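Side-chain contacts in proximal thread matrix protein 1 (Mytilus galloprovincialis, PDB 4CN9), which probably binds collagen in the proximal thread matrix of the mussel byssus and carries zinc ions, one of them in a MIDAS motif: residues G145-H148 against V149-S153; N272-L275 against M276-M280; Y315-K318 against A319-K322; H381-S384 against L385-E389; T419-S422 against F423-S427. All coordinates share one frame; numbering follows the deposited sequence.

In the fold
The five contacts are all local, and they come one after another along a chain built of two von Willebrand factor A domains. Interaction 1 lies in the first domain, on helix 142-153, its centre about 41 Å from that of interaction 2. The other four lie in the second domain, around its six-stranded mixed sheet, of which 417-420 is an outermost strand. Helix 272-285 carries interaction 2, the loop before helix 318-327 and its first turn interaction 3, helix 379-388 interaction 4, and the end of strand 417-420 with its following loop interaction 5. Only interactions 2 and 5 touch, Asn272 CG lying 3.3 Å from Phe423 CD1, which joins a late loop to an early helix; the rest are separate local contacts.

Interaction 1 (G145-H148 against V149-S153); sequences GLKH and VRENS
Glu151 OE2 is gripped by two cations of its own helix. Lys147 NZ, one turn earlier, reaches it at 2.8 Å, coming from above the carboxylate plane, while Arg150 NH2 stands 3.5 Å from the same oxygen in a looser salt bridge. The lysine chain runs extended as far as CE and bends at its last torsion (chi4 71°), which turns the ammonium group toward the carboxylate. Lys147 and Arg150 thus share the carboxylate in one salt-bridge network, and Arg150 NH2 has a second acid in Glu186 of helix 183-192. Beside this network, the His148 imidazole has Asn152 CB over one face, a CH-pi contact 4.2 Å from the ring centroid and 14° off its normal. The ring's other tie lies outside the helix, where NE2 is hydrogen-bonded to Thr112 OG1. The backbone here is about to leave regular geometry: His148 O accepts Asn152 N at 2.8 Å and, weakly, Ser153 N at 3.4 Å, so the last turn widens into pi form. Val149 meanwhile faces inward on Ile57 and Leu59 of strand 54-61. Such a pattern, with an i to i+4 ion pair away from the sheet and branched aliphatic groups on the sheet side, is that of an amphipathic helix flanking the central sheet of a von Willebrand factor A domain.

Interaction 2 (N272-L275 against M276-M280); sequences NYQL and MKNFM
Met276 meets Tyr273 through its terminal methyl, CE lying 3.5 Å from CD1 of the ring. The methionine chain is straight until its final torsion, where a bend (chi3 61°) brings CE back toward the phenol, and both residues also pack on Phe259 of strand 253-260. Lys277 follows, its CE 3.3 Å from Tyr273 CE2; methyl and methylene meet the ring from one side, at different carbons. This lysine chain is extended beyond CG and carries NZ past the ring to the carbonyl oxygens of Asp326 and Val328, to which it is hydrogen-bonded. Asn278 changes the chemistry. Its OD1 accepts from Gln274 NE2 at 2.9 Å with an N-H...O angle of 155°, the donor standing above the carbonyl plane, while for the glutamine the bond stays close to its own amide plane. The two amides are turned 60° against each other. Each has a further partner, Lys281 NZ for Asn278 OD1 and Asp326 OD1 for Gln274 NE2. Phe279 takes part through its backbone, N to Leu275 O at 3.0 Å, while its ring leads off to Leu368. Apolar groups and a lysine stem thus pack on the buried flank and amides pair on the more open one, which implies that the helix satisfies its polar groups partly by itself and partly through the carbonyls of Asp326 and Val328 and the carboxylate of Asp326.

Interaction 3 (Y315-K318 against A319-K322); sequences YSSK and ADIK
The N-cap of helix 318-327 is formed by Ser317, whose OG accepts the backbone N of Asp320 at 3.0 Å with an N-H...O angle of 155°. The hydroxyl can do so because it sits between its own backbone N and carbonyl carbon (chi1 77°), folded in over the first turn. An alanine here would lose that oxygen and is likely to leave the Asp320 amide without its capping acceptor and the first turn less firmly held. The aspartate answers from the other direction: its carboxylate swings back toward the preceding loop, where a water accepts from Ser316 N at 2.9 Å and donates to Asp320 OD2. Regular helical bonding begins at the cap residue, with Ile321 N on Ser317 O at 2.9 Å and Lys322 N on Lys318 O at 2.8 Å. Tyr315 closes this turn from the loop side. Its CD1 lies 3.5 Å from Asp320 CB, its ring has Asp320 O over the centre of one face, and its CB packs 3.7 Å from Ile321 CG1, covering the first turn with carbon. The same ring stands edge-to-face with Phe310 of the preceding edge strand. Lys318 and Lys322 point their ammonium groups elsewhere, to Phe287 O and in a salt bridge to Asp285, and Ile321 packs on Val284; through these the new helix is fastened against the end of helix 272-285, at the outer side of the second A domain.

Interaction 4 (H381-S384 against L385-E389); sequences HESS and LLRKE
Leu385 lays its branch over one face of the His381 imidazole, one turn back along a helix that links two strands, 362-369 and 391-398, in a beta-alpha-beta unit of the second A domain. CG is 4.3 Å from the ring centroid and 20° off the normal, a CH-pi contact displaced toward the rim, and the methyl CD1 comes to 3.6 Å from CE1. The histidine's first torsion sets CG opposite the backbone N (chi1 -178°); the ring stands out from the helix and leans toward its later end, where Leu385 covers it. Arg387 presents a second flat group, and it also folds back over the preceding turn. Bent at chi3 (-47°), its chain brings the guanidinium to where Ser383 O and Ser384 CA both lie beneath one face, each offset toward the rim. What fixes the arginine lies partly beyond the helix, for NH1 donates to Ile410 O, and its chain also touches Lys218 of the first A domain. The hydroxyl of Ser383 turns back to the carbonyls of Pro379 and Glu380, while Glu382 pairs with Arg346 of the adjacent helix 338-349. Leu386 meanwhile packs inward on Val391 and Ile393. Along the exposed flank Lys388 curls back beside Ser384, CE passing 3.3 Å from OG; one water lies 3.2 Å from Ser384 OG and accepts a weak bond from Lys388 NZ at 3.3 Å.

Interaction 5 (T419-S422 against F423-S427); sequences TTSS and FDKLS
Ser422 O draws two donors, one to each face of its carbonyl plane. Lys425 N comes from three residues ahead at 3.1 Å, and Thr420 OG1 from two residues behind, also at 3.1 Å; both stand well above the plane, the lysine amide by 63°. The same amide makes a weak bond to Ser422 OG at 3.4 Å, so both oxygens of one serine converge on it. Around this polar centre lies the lysine chain. Bent at its second and third torsions, it passes Ser422 OG with CG at 3.3 Å and then runs alongside Ser421, whose OG is 3.1 Å from CE. Thr420 adds carbon as well as oxygen, since its methyl CG2 rests 3.7 Å from Lys425 O. The hydroxyl of Thr420 reaches forward because it stands between the backbone N and the carbonyl carbon (chi1 66°). A valine in its place would keep much of the bulk but would probably leave Ser422 O without one of its two donors and the turn freer to shift. What positions Thr420 is the sheet: its backbone is hydrogen-bonded to Gly397 and Gly399, and its side chain lies on Val398. Phe423 and Leu426 also pack on Val398, with Leu426 turned toward Phe279 of helix 272-285. Taken together, the chemistry implies a strand exit held by one carbonyl oxygen that accepts two hydrogen bonds, one from a threonine hydroxyl, with a weak serine bond in support and apolar groups seating the loop beneath.

Interaction 1 (G145-H148 against V149-S153)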
loop_
_atom_site.group_PDB
_atom_site.type_symbol
_atom_site.label_atom_id
_atom_site.label_comp_id
_atom_site.label_asym_id
_atom_site.label_seq_id
_atom_site.Cartn_x
_atom_site.Cartn_y
_atom_site.Cartn_z
ATOM N N GLY A 145 -2.386 3.667 -19.505
ATOM C CA GLY A 145 -1.373 4.571 -18.977
ATOM C C GLY A 145 -0.343 3.842 -18.123
ATOM O O GLY A 145 0.865 4.031 -18.294
ATOM N N LEU A 146 -0.815 3.000 -17.205
ATOM C CA LEU A 146 0.073 2.253 -16.318
ATOM C C LEU A 146 0.992 1.306 -17.101
ATOM O O LEU A 146 2.158 1.151 -16.765
ATOM C CB LEU A 146 -0.743 1.466 -15.290
ATOM C CG LEU A 146 -1.484 2.330 -14.266
ATOM C CD1 LEU A 146 -2.513 1.520 -13.480
ATOM C CD2 LEU A 146 -0.499 2.994 -13.326
ATOM N N LYS A 147 0.441 0.679 -18.134
ATOM C CA LYS A 147 1.193 -0.218 -19.009
ATOM C C LYS A 147 2.290 0.553 -19.729
ATOM O O LYS A 147 3.453 0.133 -19.772
ATOM C CB LYS A 147 0.239 -0.831 -20.030
ATOM C CG LYS A 147 0.880 -1.803 -21.019
ATOM C CD LYS A 147 -0.165 -2.280 -22.033
ATOM C CE LYS A 147 0.478 -2.850 -23.281
ATOM N NZ LYS A 147 1.129 -4.147 -22.999
ATOM N N HIS A 148 1.920 1.692 -20.301
ATOM C CA HIS A 148 2.896 2.542 -20.986
ATOM C C HIS A 148 4.050 2.945 -20.050
ATOM O O HIS A 148 5.230 2.948 -20.435
ATOM C CB HIS A 148 2.179 3.774 -21.541
ATOM C CG HIS A 148 3.069 4.702 -22.307
ATOM N ND1 HIS A 148 3.215 4.634 -23.675
ATOM C CD2 HIS A 148 3.857 5.727 -21.897
ATOM C CE1 HIS A 148 4.043 5.582 -24.078
ATOM N NE2 HIS A 148 4.448 6.259 -23.018
ATOM N N VAL A 149 3.710 3.276 -18.808
ATOM C CA VAL A 149 4.715 3.665 -17.822
ATOM C C VAL A 149 5.668 2.498 -17.513
ATOM O O VAL A 149 6.883 2.668 -17.481
ATOM C CB VAL A 149 4.050 4.217 -16.534
ATOM C CG1 VAL A 149 5.054 4.315 -15.409
ATOM C CG2 VAL A 149 3.416 5.588 -16.814
ATOM N N ARG A 150 5.116 1.310 -17.312
ATOM C CA ARG A 150 5.953 0.134 -17.066
ATOM C C ARG A 150 6.871 -0.198 -18.259
ATOM O O ARG A 150 8.053 -0.461 -18.083
ATOM C CB ARG A 150 5.080 -1.076 -16.742
ATOM C CG ARG A 150 5.884 -2.348 -16.493
ATOM C CD ARG A 150 4.987 -3.522 -16.131
ATOM N NE ARG A 150 3.851 -3.681 -17.039
ATOM C CZ ARG A 150 3.868 -4.378 -18.177
ATOM N NH1 ARG A 150 4.972 -4.987 -18.585
ATOM N NH2 ARG A 150 2.766 -4.466 -18.916
ATOM N N GLU A 151 6.320 -0.170 -19.469
ATOM C CA GLU A 151 7.040 -0.622 -20.653
ATOM C C GLU A 151 7.982 0.440 -21.255
ATOM O O GLU A 151 9.007 0.101 -21.833
ATOM C CB GLU A 151 6.037 -1.098 -21.722
ATOM C CG GLU A 151 5.229 -2.334 -21.305
ATOM C CD GLU A 151 4.253 -2.846 -22.378
ATOM O OE1 GLU A 151 3.931 -2.114 -23.331
ATOM O OE2 GLU A 151 3.798 -4.001 -22.255
ATOM N N ASN A 152 7.639 1.716 -21.126
ATOM C CA ASN A 152 8.416 2.779 -21.764
ATOM C C ASN A 152 9.078 3.747 -20.790
ATOM O O ASN A 152 10.278 4.022 -20.894
ATOM C CB ASN A 152 7.535 3.592 -22.721
ATOM C CG ASN A 152 7.067 2.786 -23.921
ATOM O OD1 ASN A 152 6.877 1.577 -23.840
ATOM N ND2 ASN A 152 6.890 3.462 -25.048
ATOM N N SER A 153 8.293 4.272 -19.852
ATOM C CA SER A 153 8.722 5.427 -19.054
ATOM C C SER A 153 9.932 5.156 -18.175
ATOM O O SER A 153 10.760 6.048 -17.974
ATOM C CB SER A 153 7.581 5.932 -18.178
ATOM O OG SER A 153 6.450 6.230 -18.947
#

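Interaction 2 (N272-L275 against M276-M280)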
loop_
_atom_site.group_PDB
_atom_site.type_symbol
_atom_site.label_atom_id
_atom_site.label_comp_id
_atom_site.label_asym_id
_atom_site.label_seq_id
_atom_site.Cartn_x
_atom_site.Cartn_y
_atom_site.Cartn_z
ATOM N N ASN A 272 -6.235 -28.858 11.540
ATOM C CA ASN A 272 -6.229 -27.508 10.971
ATOM C C ASN A 272 -5.608 -26.482 11.910
ATOM O O ASN A 272 -4.773 -25.669 11.505
ATOM C CB ASN A 272 -7.642 -27.078 10.574
ATOM C CG ASN A 272 -8.109 -27.732 9.280
ATOM O OD1 ASN A 272 -7.303 -28.256 8.519
ATOM N ND2 ASN A 272 -9.406 -27.682 9.022
ATOM N N TYR A 273 -6.010 -26.536 13.169
ATOM C CA TYR A 273 -5.613 -25.523 14.128
ATOM C C TYR A 273 -4.109 -25.594 14.351
ATOM O O TYR A 273 -3.438 -24.569 14.422
ATOM C CB TYR A 273 -6.384 -25.734 15.424
ATOM C CG TYR A 273 -6.355 -24.569 16.377
ATOM C CD1 TYR A 273 -6.865 -23.328 16.017
ATOM C CD2 TYR A 273 -5.823 -24.718 17.643
ATOM C CE1 TYR A 273 -6.840 -22.261 16.916
ATOM C CE2 TYR A 273 -5.802 -23.685 18.534
ATOM C CZ TYR A 273 -6.302 -22.459 18.170
ATOM O OH TYR A 273 -6.247 -21.444 19.091
ATOM N N GLN A 274 -3.558 -26.804 14.434
ATOM C CA GLN A 274 -2.108 -26.925 14.568
ATOM C C GLN A 274 -1.372 -26.477 13.307
ATOM O O GLN A 274 -0.263 -25.948 13.384
ATOM C CB GLN A 274 -1.695 -28.355 14.913
ATOM C CG GLN A 274 -0.213 -28.475 15.254
ATOM C CD GLN A 274 0.149 -27.668 16.484
ATOM O OE1 GLN A 274 -0.596 -27.655 17.468
ATOM N NE2 GLN A 274 1.277 -26.970 16.431
ATOM N N LEU A 275 -1.965 -26.720 12.143
ATOM C CA LEU A 275 -1.356 -26.276 10.893
ATOM C C LEU A 275 -1.252 -24.742 10.885
ATOM O O LEU A 275 -0.239 -24.164 10.478
ATOM C CB LEU A 275 -2.146 -26.789 9.688
ATOM C CG LEU A 275 -1.976 -28.277 9.341
ATOM C CD1 LEU A 275 -2.963 -28.687 8.266
ATOM C CD2 LEU A 275 -0.547 -28.583 8.901
ATOM N N MET A 276 -2.298 -24.086 11.372
ATOM C CA MET A 276 -2.307 -22.636 11.470
ATOM C C MET A 276 -1.260 -22.131 12.469
ATOM O O MET A 276 -0.531 -21.172 12.191
ATOM C CB MET A 276 -3.722 -22.149 11.846
ATOM C CG MET A 276 -3.886 -20.635 11.836
ATOM S SD MET A 276 -5.568 -20.149 12.349
ATOM C CE MET A 276 -5.601 -20.822 13.994
ATOM N N LYS A 277 -1.151 -22.784 13.621
ATOM C CA LYS A 277 -0.108 -22.423 14.576
ATOM C C LYS A 277 1.291 -22.589 13.979
ATOM O O LYS A 277 2.160 -21.731 14.167
ATOM C CB LYS A 277 -0.231 -23.251 15.851
ATOM C CG LYS A 277 -1.442 -22.924 16.692
ATOM C CD LYS A 277 -1.576 -23.948 17.812
ATOM C CE LYS A 277 -2.510 -23.480 18.892
ATOM N NZ LYS A 277 -2.714 -24.561 19.916
ATOM N N ASN A 278 1.519 -23.685 13.256
ATOM C CA ASN A 278 2.830 -23.914 12.658
ATOM C C ASN A 278 3.163 -22.817 11.653
ATOM O O ASN A 278 4.309 -22.401 11.539
ATOM C CB ASN A 278 2.899 -25.278 11.974
ATOM C CG ASN A 278 2.896 -26.442 12.964
ATOM O OD1 ASN A 278 2.975 -26.255 14.183
ATOM N ND2 ASN A 278 2.822 -27.657 12.432
ATOM N N PHE A 279 2.155 -22.343 10.928
ATOM C CA PHE A 279 2.353 -21.262 9.967
ATOM C C PHE A 279 2.863 -20.016 10.696
ATOM O O PHE A 279 3.847 -19.408 10.294
ATOM C CB PHE A 279 1.031 -21.021 9.226
ATOM C CG PHE A 279 1.028 -19.845 8.283
ATOM C CD1 PHE A 279 1.632 -19.924 7.049
ATOM C CD2 PHE A 279 0.345 -18.689 8.605
ATOM C CE1 PHE A 279 1.598 -18.861 6.170
ATOM C CE2 PHE A 279 0.302 -17.616 7.718
ATOM C CZ PHE A 279 0.919 -17.711 6.505
ATOM N N MET A 280 2.220 -19.656 11.798
ATOM C CA MET A 280 2.641 -18.488 12.564
ATOM C C MET A 280 4.023 -18.660 13.203
ATOM O O MET A 280 4.840 -17.733 13.192
ATOM C CB MET A 280 1.582 -18.159 13.613
ATOM C CG MET A 280 0.288 -17.744 12.957
ATOM S SD MET A 280 -1.030 -17.322 14.089
ATOM C CE MET A 280 -1.236 -18.872 14.972
#

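Interaction 3 (Y315-K318 against A319-K322)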
loop_
_atom_site.group_PDB
_atom_site.type_symbol
_atom_site.label_atom_id
_atom_site.label_comp_id
_atom_site.label_asym_id
_atom_site.label_seq_id
_atom_site.Cartn_x
_atom_site.Cartn_y
_atom_site.Cartn_z
ATOM N N TYR A 315 7.206 -11.606 25.833
ATOM C CA TYR A 315 8.273 -12.524 25.480
ATOM C C TYR A 315 9.360 -11.881 24.635
ATOM O O TYR A 315 9.087 -11.026 23.798
ATOM C CB TYR A 315 7.713 -13.709 24.721
ATOM C CG TYR A 315 6.625 -14.453 25.442
ATOM C CD1 TYR A 315 6.913 -15.254 26.542
ATOM C CD2 TYR A 315 5.307 -14.379 25.012
ATOM C CE1 TYR A 315 5.916 -15.954 27.203
ATOM C CE2 TYR A 315 4.297 -15.070 25.665
ATOM C CZ TYR A 315 4.607 -15.855 26.765
ATOM O OH TYR A 315 3.622 -16.554 27.412
ATOM N N SER A 316 10.602 -12.299 24.858
ATOM C CA SER A 316 11.702 -11.810 24.036
ATOM C C SER A 316 12.402 -12.907 23.223
ATOM O O SER A 316 13.118 -12.591 22.282
ATOM C CB SER A 316 12.718 -11.030 24.888
ATOM O OG SER A 316 13.199 -11.817 25.958
ATOM N N SER A 317 12.200 -14.178 23.559
ATOM C CA SER A 317 12.833 -15.271 22.805
ATOM C C SER A 317 11.872 -15.930 21.821
ATOM O O SER A 317 10.673 -16.012 22.064
ATOM C CB SER A 317 13.422 -16.345 23.750
ATOM O OG SER A 317 12.420 -17.178 24.273
ATOM N N LYS A 318 12.419 -16.442 20.727
ATOM C CA LYS A 318 11.632 -17.116 19.719
ATOM C C LYS A 318 11.016 -18.362 20.306
ATOM O O LYS A 318 9.868 -18.692 20.030
ATOM C CB LYS A 318 12.517 -17.502 18.537
ATOM C CG LYS A 318 12.774 -16.375 17.574
ATOM C CD LYS A 318 13.598 -16.858 16.399
ATOM C CE LYS A 318 14.219 -15.690 15.666
ATOM N NZ LYS A 318 15.033 -16.160 14.536
ATOM N N ALA A 319 11.791 -19.068 21.122
ATOM C CA ALA A 319 11.298 -20.278 21.756
ATOM C C ALA A 319 10.084 -19.971 22.629
ATOM O O ALA A 319 9.098 -20.704 22.598
ATOM C CB ALA A 319 12.399 -20.954 22.570
ATOM N N ASP A 320 10.149 -18.892 23.403
ATOM C CA ASP A 320 9.010 -18.501 24.242
ATOM C C ASP A 320 7.803 -18.078 23.384
ATOM O O ASP A 320 6.667 -18.438 23.663
ATOM C CB ASP A 320 9.381 -17.344 25.170
ATOM C CG ASP A 320 10.294 -17.765 26.320
ATOM O OD1 ASP A 320 10.323 -18.968 26.667
ATOM O OD2 ASP A 320 10.984 -16.872 26.867
ATOM N N ILE A 321 8.053 -17.292 22.348
ATOM C CA ILE A 321 6.967 -16.846 21.481
ATOM C C ILE A 321 6.276 -18.039 20.823
ATOM O O ILE A 321 5.051 -18.158 20.862
ATOM C CB ILE A 321 7.468 -15.853 20.434
ATOM C CG1 ILE A 321 7.883 -14.569 21.130
ATOM C CG2 ILE A 321 6.376 -15.584 19.386
ATOM C CD1 ILE A 321 8.712 -13.652 20.288
ATOM N N LYS A 322 7.058 -18.947 20.255
ATOM C CA LYS A 322 6.479 -20.117 19.603
ATOM C C LYS A 322 5.736 -21.034 20.572
ATOM O O LYS A 322 4.684 -21.547 20.242
ATOM C CB LYS A 322 7.562 -20.887 18.848
ATOM C CG LYS A 322 8.199 -20.042 17.767
ATOM C CD LYS A 322 9.151 -20.833 16.880
ATOM C CE LYS A 322 10.339 -21.373 17.620
ATOM N NZ LYS A 322 11.105 -22.281 16.719
HETATM O O HOH W 1 11.068 -14.350 26.823
#

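Interaction 4 (H381-S384 against L385-E389)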
loop_
_atom_site.group_PDB
_atom_site.type_symbol
_atom_site.label_atom_id
_atom_site.label_comp_id
_atom_site.label_asym_id
_atom_site.label_seq_id
_atom_site.Cartn_x
_atom_site.Cartn_y
_atom_site.Cartn_z
ATOM N N HIS A 381 -14.255 -0.378 9.755
ATOM C CA HIS A 381 -13.951 0.737 10.644
ATOM C C HIS A 381 -12.696 0.498 11.508
ATOM O O HIS A 381 -11.852 1.388 11.649
ATOM C CB HIS A 381 -15.151 1.039 11.536
ATOM C CG HIS A 381 -14.944 2.206 12.449
ATOM N ND1 HIS A 381 -14.896 2.083 13.821
ATOM C CD2 HIS A 381 -14.754 3.521 12.184
ATOM C CE1 HIS A 381 -14.688 3.270 14.362
ATOM N NE2 HIS A 381 -14.605 4.160 13.390
ATOM N N GLU A 382 -12.575 -0.693 12.090
ATOM C CA GLU A 382 -11.434 -0.987 12.965
ATOM C C GLU A 382 -10.131 -1.023 12.176
ATOM O O GLU A 382 -9.090 -0.588 12.659
ATOM C CB GLU A 382 -11.629 -2.308 13.732
ATOM C CG GLU A 382 -12.862 -2.364 14.621
ATOM C CD GLU A 382 -12.858 -1.334 15.739
ATOM O OE1 GLU A 382 -11.774 -0.868 16.147
ATOM O OE2 GLU A 382 -13.962 -0.986 16.203
ATOM N N SER A 383 -10.179 -1.530 10.953
ATOM C CA SER A 383 -8.980 -1.569 10.129
ATOM C C SER A 383 -8.610 -0.155 9.686
ATOM O O SER A 383 -7.445 0.183 9.628
ATOM C CB SER A 383 -9.176 -2.463 8.903
ATOM O OG SER A 383 -10.346 -2.078 8.197
ATOM N N SER A 384 -9.604 0.671 9.371
ATOM C CA SER A 384 -9.327 2.054 8.989
ATOM C C SER A 384 -8.554 2.791 10.089
ATOM O O SER A 384 -7.552 3.457 9.819
ATOM C CB SER A 384 -10.624 2.791 8.661
ATOM O OG SER A 384 -10.358 4.154 8.395
ATOM N N LEU A 385 -9.022 2.645 11.327
ATOM C CA LEU A 385 -8.388 3.248 12.486
ATOM C C LEU A 385 -6.973 2.724 12.682
ATOM O O LEU A 385 -6.055 3.500 12.935
ATOM C CB LEU A 385 -9.225 3.003 13.747
ATOM C CG LEU A 385 -10.580 3.717 13.810
ATOM C CD1 LEU A 385 -11.239 3.554 15.183
ATOM C CD2 LEU A 385 -10.421 5.188 13.474
ATOM N N LEU A 386 -6.783 1.409 12.562
ATOM C CA LEU A 386 -5.432 0.846 12.609
ATOM C C LEU A 386 -4.532 1.401 11.496
ATOM O O LEU A 386 -3.399 1.791 11.768
ATOM C CB LEU A 386 -5.460 -0.685 12.529
ATOM C CG LEU A 386 -5.904 -1.439 13.778
ATOM C CD1 LEU A 386 -6.360 -2.831 13.419
ATOM C CD2 LEU A 386 -4.794 -1.490 14.799
ATOM N N ARG A 387 -5.014 1.441 10.255
ATOM C CA ARG A 387 -4.161 1.903 9.149
ATOM C C ARG A 387 -3.795 3.380 9.267
ATOM O O ARG A 387 -2.679 3.773 8.912
ATOM C CB ARG A 387 -4.774 1.594 7.774
ATOM C CG ARG A 387 -4.961 0.090 7.530
ATOM C CD ARG A 387 -5.493 -0.230 6.112
ATOM N NE ARG A 387 -6.632 0.610 5.739
ATOM C CZ ARG A 387 -7.897 0.239 5.802
ATOM N NH1 ARG A 387 -8.219 -0.982 6.215
ATOM N NH2 ARG A 387 -8.848 1.099 5.472
ATOM N N LYS A 388 -4.723 4.183 9.777
ATOM C CA LYS A 388 -4.461 5.600 10.045
ATOM C C LYS A 388 -3.364 5.807 11.096
ATOM O O LYS A 388 -2.710 6.849 11.125
ATOM C CB LYS A 388 -5.751 6.315 10.471
ATOM C CG LYS A 388 -6.713 6.559 9.307
ATOM C CD LYS A 388 -8.008 7.251 9.739
ATOM C CE LYS A 388 -9.045 7.221 8.616
ATOM N NZ LYS A 388 -8.577 7.913 7.381
ATOM N N GLU A 389 -3.157 4.808 11.950
ATOM C CA GLU A 389 -2.089 4.847 12.938
ATOM C C GLU A 389 -0.771 4.303 12.391
ATOM O O GLU A 389 0.197 4.191 13.124
ATOM C CB GLU A 389 -2.461 4.011 14.164
ATOM C CG GLU A 389 -3.604 4.546 14.989
ATOM C CD GLU A 389 -4.075 3.536 16.031
ATOM O OE1 GLU A 389 -3.366 2.517 16.253
ATOM O OE2 GLU A 389 -5.158 3.767 16.619
HETATM O O HOH W 2 -7.627 4.803 6.804
#

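Interaction 5 (T419-S422 against F423-S427)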
loop_
_atom_site.group_PDB
_atom_site.type_symbol
_atom_site.label_atom_id
_atom_site.label_comp_id
_atom_site.label_asym_id
_atom_site.label_seq_id
_atom_site.Cartn_x
_atom_site.Cartn_y
_atom_site.Cartn_z
ATOM N N THR A 419 -5.644 -16.109 -0.080
ATOM C CA THR A 419 -6.668 -17.128 0.140
ATOM C C THR A 419 -6.094 -18.507 -0.216
ATOM O O THR A 419 -5.277 -18.637 -1.133
ATOM C CB THR A 419 -7.965 -16.875 -0.696
ATOM O OG1 THR A 419 -7.673 -16.953 -2.096
ATOM C CG2 THR A 419 -8.579 -15.510 -0.408
ATOM N N THR A 420 -6.481 -19.522 0.547
ATOM C CA THR A 420 -6.090 -20.901 0.246
ATOM C C THR A 420 -7.281 -21.796 0.534
ATOM O O THR A 420 -8.099 -21.490 1.390
ATOM C CB THR A 420 -4.834 -21.394 1.064
ATOM O OG1 THR A 420 -5.128 -21.478 2.469
ATOM C CG2 THR A 420 -3.645 -20.459 0.881
ATOM N N SER A 421 -7.369 -22.925 -0.154
ATOM C CA SER A 421 -8.506 -23.819 0.020
ATOM C C SER A 421 -8.407 -24.624 1.314
ATOM O O SER A 421 -9.412 -25.088 1.841
ATOM C CB SER A 421 -8.582 -24.790 -1.160
ATOM O OG SER A 421 -7.388 -25.536 -1.222
ATOM N N SER A 422 -7.196 -24.814 1.819
ATOM C CA SER A 422 -7.016 -25.613 3.020
ATOM C C SER A 422 -5.842 -25.128 3.829
ATOM O O SER A 422 -4.958 -24.425 3.329
ATOM C CB SER A 422 -6.783 -27.088 2.676
ATOM O OG SER A 422 -5.471 -27.292 2.205
ATOM N N PHE A 423 -5.836 -25.551 5.083
ATOM C CA PHE A 423 -4.770 -25.216 6.010
ATOM C C PHE A 423 -3.441 -25.858 5.604
ATOM O O PHE A 423 -2.382 -25.308 5.872
ATOM C CB PHE A 423 -5.192 -25.609 7.421
ATOM C CG PHE A 423 -6.245 -24.693 8.006
ATOM C CD1 PHE A 423 -7.586 -24.905 7.754
ATOM C CD2 PHE A 423 -5.876 -23.605 8.791
ATOM C CE1 PHE A 423 -8.548 -24.053 8.283
ATOM C CE2 PHE A 423 -6.820 -22.751 9.314
ATOM C CZ PHE A 423 -8.159 -22.977 9.070
ATOM N N ASP A 424 -3.502 -27.005 4.926
ATOM C CA ASP A 424 -2.300 -27.658 4.433
ATOM C C ASP A 424 -1.600 -26.783 3.391
ATOM O O ASP A 424 -0.388 -26.879 3.205
ATOM C CB ASP A 424 -2.649 -29.006 3.789
ATOM C CG ASP A 424 -3.201 -30.013 4.789
ATOM O OD1 ASP A 424 -4.409 -29.952 5.122
ATOM O OD2 ASP A 424 -2.427 -30.879 5.218
ATOM N N LYS A 425 -2.363 -25.940 2.698
ATOM C CA LYS A 425 -1.789 -25.118 1.634
ATOM C C LYS A 425 -1.308 -23.748 2.116
ATOM O O LYS A 425 -0.919 -22.916 1.305
ATOM C CB LYS A 425 -2.776 -24.985 0.470
ATOM C CG LYS A 425 -3.263 -26.345 -0.053
ATOM C CD LYS A 425 -3.453 -26.398 -1.569
ATOM C CE LYS A 425 -4.385 -25.303 -2.070
ATOM N NZ LYS A 425 -4.892 -25.558 -3.460
ATOM N N LEU A 426 -1.298 -23.521 3.430
ATOM C CA LEU A 426 -0.735 -22.280 3.964
ATOM C C LEU A 426 0.729 -22.133 3.564
ATOM O O LEU A 426 1.209 -21.026 3.377
ATOM C CB LEU A 426 -0.900 -22.173 5.483
ATOM C CG LEU A 426 -2.257 -21.673 5.977
ATOM C CD1 LEU A 426 -2.371 -21.828 7.481
ATOM C CD2 LEU A 426 -2.499 -20.214 5.570
ATOM N N SER A 427 1.428 -23.252 3.392
ATOM C CA SER A 427 2.830 -23.215 2.966
ATOM C C SER A 427 2.994 -22.496 1.619
ATOM O O SER A 427 4.001 -21.825 1.368
ATOM C CB SER A 427 3.368 -24.640 2.856
ATOM O OG SER A 427 2.675 -25.349 1.838
#